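Local coordinates for protein diacylglycerol kinase (Bacillus anthracis, PDB 3S40) that probably phosphorylates diacylglycerol to phosphatidic acid, using a nucleoside triphosphate such as ATP as phosphate donor, at residues 181-193 and 255-267. Residues are numbered along the deposited sequence; the frame is centred on the assembly and turned at random.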
loop_
_atom_site.group_PDB
_atom_site.type_symbol
_atom_site.label_atom_id
_atom_site.label_comp_id
_atom_site.label_asym_id
_atom_site.label_seq_id
_atom_site.Cartn_x
_atom_site.Cartn_y
_atom_site.Cartn_z
ATOM N N PHE A 181 -9.999 13.800 -20.028
ATOM C CA PHE A 181 -8.719 13.936 -20.717
ATOM C C PHE A 181 -8.392 12.656 -21.473
ATOM O O PHE A 181 -8.734 11.562 -21.020
ATOM C CB PHE A 181 -7.601 14.253 -19.723
ATOM C CG PHE A 181 -7.409 13.192 -18.683
ATOM C CD1 PHE A 181 -6.648 12.065 -18.958
ATOM C CD2 PHE A 181 -8.002 13.312 -17.436
ATOM C CE1 PHE A 181 -6.475 11.075 -17.999
ATOM C CE2 PHE A 181 -7.834 12.326 -16.470
ATOM C CZ PHE A 181 -7.070 11.205 -16.753
ATOM N N PRO A 182 -7.727 12.788 -22.630
ATOM C CA PRO A 182 -7.361 11.637 -23.455
ATOM C C PRO A 182 -6.157 10.886 -22.891
ATOM O O PRO A 182 -5.235 11.484 -22.329
ATOM C CB PRO A 182 -6.999 12.275 -24.796
ATOM C CG PRO A 182 -6.482 13.617 -24.428
ATOM C CD PRO A 182 -7.281 14.058 -23.229
ATOM N N VAL A 183 -6.174 9.570 -23.062
ATOM C CA VAL A 183 -5.140 8.714 -22.526
ATOM C C VAL A 183 -4.880 7.595 -23.515
ATOM O O VAL A 183 -5.772 7.169 -24.259
ATOM C CB VAL A 183 -5.549 8.111 -21.150
ATOM C CG1 VAL A 183 -6.571 6.977 -21.334
ATOM C CG2 VAL A 183 -4.329 7.603 -20.396
ATOM N N LYS A 184 -3.637 7.141 -23.525
ATOM C CA LYS A 184 -3.223 6.023 -24.347
ATOM C C LYS A 184 -2.500 5.069 -23.408
ATOM O O LYS A 184 -1.565 5.476 -22.707
ATOM C CB LYS A 184 -2.272 6.515 -25.435
ATOM C CG LYS A 184 -2.188 5.630 -26.659
ATOM C CD LYS A 184 -1.469 6.347 -27.800
ATOM C CE LYS A 184 -1.804 7.843 -27.843
ATOM N NZ LYS A 184 -3.266 8.132 -27.906
ATOM N N ILE A 185 -2.939 3.814 -23.365
ATOM C CA ILE A 185 -2.325 2.847 -22.454
ATOM C C ILE A 185 -1.847 1.630 -23.213
ATOM O O ILE A 185 -2.628 0.989 -23.910
ATOM C CB ILE A 185 -3.304 2.388 -21.334
ATOM C CG1 ILE A 185 -3.839 3.592 -20.544
ATOM C CG2 ILE A 185 -2.624 1.398 -20.396
ATOM C CD1 ILE A 185 -4.906 3.251 -19.507
ATOM N N THR A 186 -0.560 1.329 -23.091
ATOM C CA THR A 186 -0.005 0.075 -23.602
ATOM C C THR A 186 0.261 -0.855 -22.429
ATOM O O THR A 186 0.865 -0.457 -21.428
ATOM C CB THR A 186 1.327 0.293 -24.348
ATOM O OG1 THR A 186 2.333 0.741 -23.421
ATOM C CG2 THR A 186 1.163 1.320 -25.453
ATOM N N TYR A 187 -0.179 -2.098 -22.544
ATOM C CA TYR A 187 -0.012 -3.018 -21.436
ATOM C C TYR A 187 0.241 -4.414 -21.954
ATOM O O TYR A 187 -0.643 -5.045 -22.530
ATOM C CB TYR A 187 -1.247 -2.992 -20.539
ATOM C CG TYR A 187 -2.514 -3.324 -21.276
ATOM C CD1 TYR A 187 -3.042 -4.613 -21.246
ATOM C CD2 TYR A 187 -3.171 -2.362 -22.030
ATOM C CE1 TYR A 187 -4.200 -4.928 -21.940
ATOM C CE2 TYR A 187 -4.331 -2.665 -22.724
ATOM C CZ TYR A 187 -4.843 -3.946 -22.674
ATOM O OH TYR A 187 -5.997 -4.249 -23.364
ATOM N N ASP A 188 1.461 -4.894 -21.748
ATOM C CA ASP A 188 1.873 -6.188 -22.276
ATOM C C ASP A 188 1.532 -6.307 -23.770
ATOM O O ASP A 188 0.879 -7.262 -24.204
ATOM C CB ASP A 188 1.241 -7.330 -21.470
ATOM C CG ASP A 188 1.456 -7.180 -19.964
ATOM O OD1 ASP A 188 2.423 -6.514 -19.549
ATOM O OD2 ASP A 188 0.648 -7.734 -19.195
ATOM N N GLY A 189 1.958 -5.319 -24.548
ATOM C CA GLY A 189 1.857 -5.410 -25.992
ATOM C C GLY A 189 0.566 -4.910 -26.609
ATOM O O GLY A 189 0.532 -4.595 -27.796
ATOM N N GLN A 190 -0.502 -4.844 -25.821
ATOM C CA GLN A 190 -1.769 -4.329 -26.326
ATOM C C GLN A 190 -1.904 -2.854 -25.989
ATOM O O GLN A 190 -1.058 -2.294 -25.289
ATOM C CB GLN A 190 -2.933 -5.107 -25.732
ATOM C CG GLN A 190 -2.685 -6.596 -25.688
ATOM C CD GLN A 190 -3.942 -7.385 -25.937
ATOM O OE1 GLN A 190 -4.389 -8.142 -25.077
ATOM N NE2 GLN A 190 -4.526 -7.215 -27.123
ATOM N N VAL A 191 -2.954 -2.218 -26.499
ATOM C CA VAL A 191 -3.168 -0.802 -26.213
ATOM C C VAL A 191 -4.631 -0.418 -26.010
ATOM O O VAL A 191 -5.557 -1.125 -26.436
ATOM C CB VAL A 191 -2.567 0.120 -27.293
ATOM C CG1 VAL A 191 -1.126 -0.275 -27.596
ATOM C CG2 VAL A 191 -3.418 0.086 -28.545
ATOM N N TYR A 192 -4.804 0.724 -25.353
ATOM C CA TYR A 192 -6.107 1.285 -25.036
ATOM C C TYR A 192 -6.058 2.798 -25.201
ATOM O O TYR A 192 -5.283 3.469 -24.527
ATOM C CB TYR A 192 -6.499 0.950 -23.594
ATOM C CG TYR A 192 -7.746 1.668 -23.142
ATOM C CD1 TYR A 192 -7.670 2.915 -22.535
ATOM C CD2 TYR A 192 -9.001 1.108 -23.334
ATOM C CE1 TYR A 192 -8.807 3.581 -22.125
ATOM C CE2 TYR A 192 -10.147 1.768 -22.932
ATOM C CZ TYR A 192 -10.043 3.003 -22.326
ATOM O OH TYR A 192 -11.180 3.664 -21.922
ATOM N N GLU A 193 -6.881 3.327 -26.100
ATOM C CA GLU A 193 -7.005 4.771 -26.259
ATOM C C GLU A 193 -8.433 5.202 -25.993
ATOM O O GLU A 193 -9.383 4.572 -26.475
ATOM C CB GLU A 193 -6.597 5.199 -27.665
ATOM C CG GLU A 193 -5.140 5.589 -27.796
ATOM C CD GLU A 193 -4.647 5.522 -29.231
ATOM O OE1 GLU A 193 -4.841 4.468 -29.879
ATOM O OE2 GLU A 193 -4.072 6.523 -29.713
ATOM N N PHE A 255 -12.986 0.685 -18.122
ATOM C CA PHE A 255 -12.011 -0.274 -18.614
ATOM C C PHE A 255 -11.181 -0.830 -17.449
ATOM O O PHE A 255 -10.622 -0.078 -16.662
ATOM C CB PHE A 255 -11.096 0.376 -19.648
ATOM C CG PHE A 255 -10.042 -0.551 -20.192
ATOM C CD1 PHE A 255 -10.391 -1.621 -21.000
ATOM C CD2 PHE A 255 -8.701 -0.340 -19.908
ATOM C CE1 PHE A 255 -9.414 -2.473 -21.512
ATOM C CE2 PHE A 255 -7.718 -1.187 -20.415
ATOM C CZ PHE A 255 -8.075 -2.254 -21.215
ATOM N N HIS A 256 -11.108 -2.153 -17.350
ATOM C CA HIS A 256 -10.345 -2.795 -16.298
ATOM C C HIS A 256 -9.615 -3.984 -16.866
ATOM O O HIS A 256 -10.231 -4.892 -17.432
ATOM C CB HIS A 256 -11.264 -3.261 -15.168
ATOM C CG HIS A 256 -10.553 -4.009 -14.083
ATOM N ND1 HIS A 256 -11.190 -4.911 -13.260
ATOM C CD2 HIS A 256 -9.261 -3.972 -13.672
ATOM C CE1 HIS A 256 -10.322 -5.406 -12.396
ATOM N NE2 HIS A 256 -9.142 -4.857 -12.629
ATOM N N VAL A 257 -8.296 -3.982 -16.734
ATOM C CA VAL A 257 -7.517 -5.128 -17.166
ATOM C C VAL A 257 -6.368 -5.346 -16.198
ATOM O O VAL A 257 -5.983 -4.431 -15.462
ATOM C CB VAL A 257 -6.952 -4.929 -18.587
ATOM C CG1 VAL A 257 -5.832 -3.897 -18.582
ATOM C CG2 VAL A 257 -6.438 -6.248 -19.138
ATOM N N LYS A 258 -5.830 -6.560 -16.188
ATOM C CA LYS A 258 -4.644 -6.853 -15.398
ATOM C C LYS A 258 -3.439 -6.980 -16.298
ATOM O O LYS A 258 -3.514 -7.616 -17.333
ATOM C CB LYS A 258 -4.849 -8.132 -14.584
ATOM C CG LYS A 258 -5.623 -7.896 -13.285
ATOM C CD LYS A 258 -6.226 -9.188 -12.754
ATOM C CE LYS A 258 -6.856 -8.989 -11.388
ATOM N NZ LYS A 258 -5.803 -8.743 -10.356
ATOM N N ALA A 259 -2.325 -6.368 -15.917
ATOM C CA ALA A 259 -1.125 -6.448 -16.743
ATOM C C ALA A 259 0.152 -6.347 -15.916
ATOM O O ALA A 259 0.130 -5.839 -14.800
ATOM C CB ALA A 259 -1.155 -5.377 -17.819
ATOM N N LYS A 260 1.263 -6.844 -16.455
ATOM C CA LYS A 260 2.536 -6.785 -15.733
ATOM C C LYS A 260 3.392 -5.591 -16.134
ATOM O O LYS A 260 4.178 -5.101 -15.334
ATOM C CB LYS A 260 3.345 -8.070 -15.904
ATOM C CG LYS A 260 2.769 -9.273 -15.188
ATOM C CD LYS A 260 3.786 -10.394 -15.129
ATOM C CE LYS A 260 3.262 -11.579 -14.332
ATOM N NZ LYS A 260 4.371 -12.487 -13.909
ATOM N N SER A 261 3.259 -5.148 -17.381
ATOM C CA SER A 261 4.087 -4.064 -17.892
ATOM C C SER A 261 3.213 -3.035 -18.582
ATOM O O SER A 261 2.540 -3.327 -19.581
ATOM C CB SER A 261 5.153 -4.592 -18.853
ATOM O OG SER A 261 6.048 -3.553 -19.217
ATOM N N ILE A 262 3.234 -1.824 -18.047
ATOM C CA ILE A 262 2.239 -0.831 -18.410
ATOM C C ILE A 262 2.867 0.499 -18.760
ATOM O O ILE A 262 3.748 1.004 -18.057
ATOM C CB ILE A 262 1.238 -0.638 -17.258
ATOM C CG1 ILE A 262 0.670 -2.001 -16.839
ATOM C CG2 ILE A 262 0.128 0.335 -17.655
ATOM C CD1 ILE A 262 -0.270 -1.957 -15.653
ATOM N N HIS A 263 2.420 1.061 -19.870
ATOM C CA HIS A 263 2.828 2.407 -20.231
ATOM C C HIS A 263 1.609 3.285 -20.436
ATOM O O HIS A 263 0.691 2.928 -21.192
ATOM C CB HIS A 263 3.708 2.421 -21.487
ATOM C CG HIS A 263 4.348 3.749 -21.742
ATOM N ND1 HIS A 263 3.782 4.703 -22.562
ATOM C CD2 HIS A 263 5.487 4.298 -21.255
ATOM C CE1 HIS A 263 4.555 5.776 -22.583
ATOM N NE2 HIS A 263 5.594 5.558 -21.795
ATOM N N ILE A 264 1.612 4.429 -19.759
ATOM C CA ILE A 264 0.502 5.365 -19.806
ATOM C C ILE A 264 0.950 6.711 -20.355
ATOM O O ILE A 264 1.854 7.357 -19.811
ATOM C CB ILE A 264 -0.126 5.602 -18.418
ATOM C CG1 ILE A 264 -0.385 4.281 -17.697
ATOM C CG2 ILE A 264 -1.408 6.402 -18.546
ATOM C CD1 ILE A 264 0.530 4.074 -16.512
ATOM N N GLU A 265 0.291 7.133 -21.430
ATOM C CA GLU A 265 0.632 8.373 -22.098
ATOM C C GLU A 265 -0.607 9.251 -22.191
ATOM O O GLU A 265 -1.712 8.759 -22.429
ATOM C CB GLU A 265 1.193 8.068 -23.488
ATOM C CG GLU A 265 1.286 9.265 -24.417
ATOM C CD GLU A 265 1.578 8.865 -25.856
ATOM O OE1 GLU A 265 2.351 7.901 -26.057
ATOM O OE2 GLU A 265 1.030 9.505 -26.784
ATOM N N THR A 266 -0.417 10.550 -21.991
ATOM C CA THR A 266 -1.499 11.521 -22.083
ATOM C C THR A 266 -1.212 12.573 -23.149
ATOM O O THR A 266 -0.094 12.668 -23.660
ATOM C CB THR A 266 -1.682 12.260 -20.759
ATOM O OG1 THR A 266 -0.418 12.799 -20.356
ATOM C CG2 THR A 266 -2.193 11.315 -19.684
ATOM N N GLU A 267 -2.231 13.369 -23.463
ATOM C CA GLU A 267 -2.111 14.477 -24.404
ATOM C C GLU A 267 -1.141 15.528 -23.877
ATOM O O GLU A 267 -0.169 15.887 -24.541
ATOM C CB GLU A 267 -3.478 15.120 -24.625
ATOM C CG GLU A 267 -3.619 15.855 -25.946
ATOM C CD GLU A 267 -3.687 14.909 -27.134
ATOM O OE1 GLU A 267 -3.858 13.688 -26.921
ATOM O OE2 GLU A 267 -3.571 15.386 -28.283
HETATM O O HOH W 1 3.379 -1.773 -21.891
#
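Strands 181-187 and 261-266 run antiparallel, their axes 4.6 Å apart at 167°, with two-way backbone bonds pairing Lys184 with Glu265 and Thr186 with His263. Asp188, the second residue of the type I' turn from Tyr187 to Gln190, extends the pairing with its side chain. Its carboxylate grips two successive amides: OD1 takes Ser261 N at 2.7 Å and OD2 takes Lys260 N at 2.9 Å, each through the syn lone pair. This fork, together with the bond from Asp188 N to Ser261 O, ties the hairpin turn to the bend joining strands 255-259 and 261-266.

Those two strands belong to different sheets of the beta sandwich-like domain, and the side chains of Ile185, Tyr187, Ile262 and Ile264 lie between the layers. Ile185 and Ile262 run side by side, CG2 to CG2 at 4.0 Å, and both touch strand 224-230 of the facing sheet. Tyr187 sits with CG between its backbone N and carbonyl carbon (chi1 57°), its ring reaching across to strand 255-259. Val257 CG1 lies over one face, 4.0 Å from the ring centroid in a CH-pi contact, while Gln190 CB lies over the opposite face, toward the rim. Phe255 forms an offset stack with Tyr192, centroids 4.3 Å apart and planes 12° from parallel, and meets Tyr187 OH at its own edge; the three rings make an aromatic cluster where the outermost strands 190-196 and 254-259 of the two sheets face each other.

On the other face of the sheet, Lys184 and Glu265 point the same way, yet the Lys184 chain bends near its end to bring NZ to Glu193 OE2 in a 2.6 Å salt bridge, leaving Glu265 OE2 beside CE. Farther along this face, toward the turn, a water bridges Thr186 OG1 and Ser261 O, donating to the carbonyl at 2.9 Å.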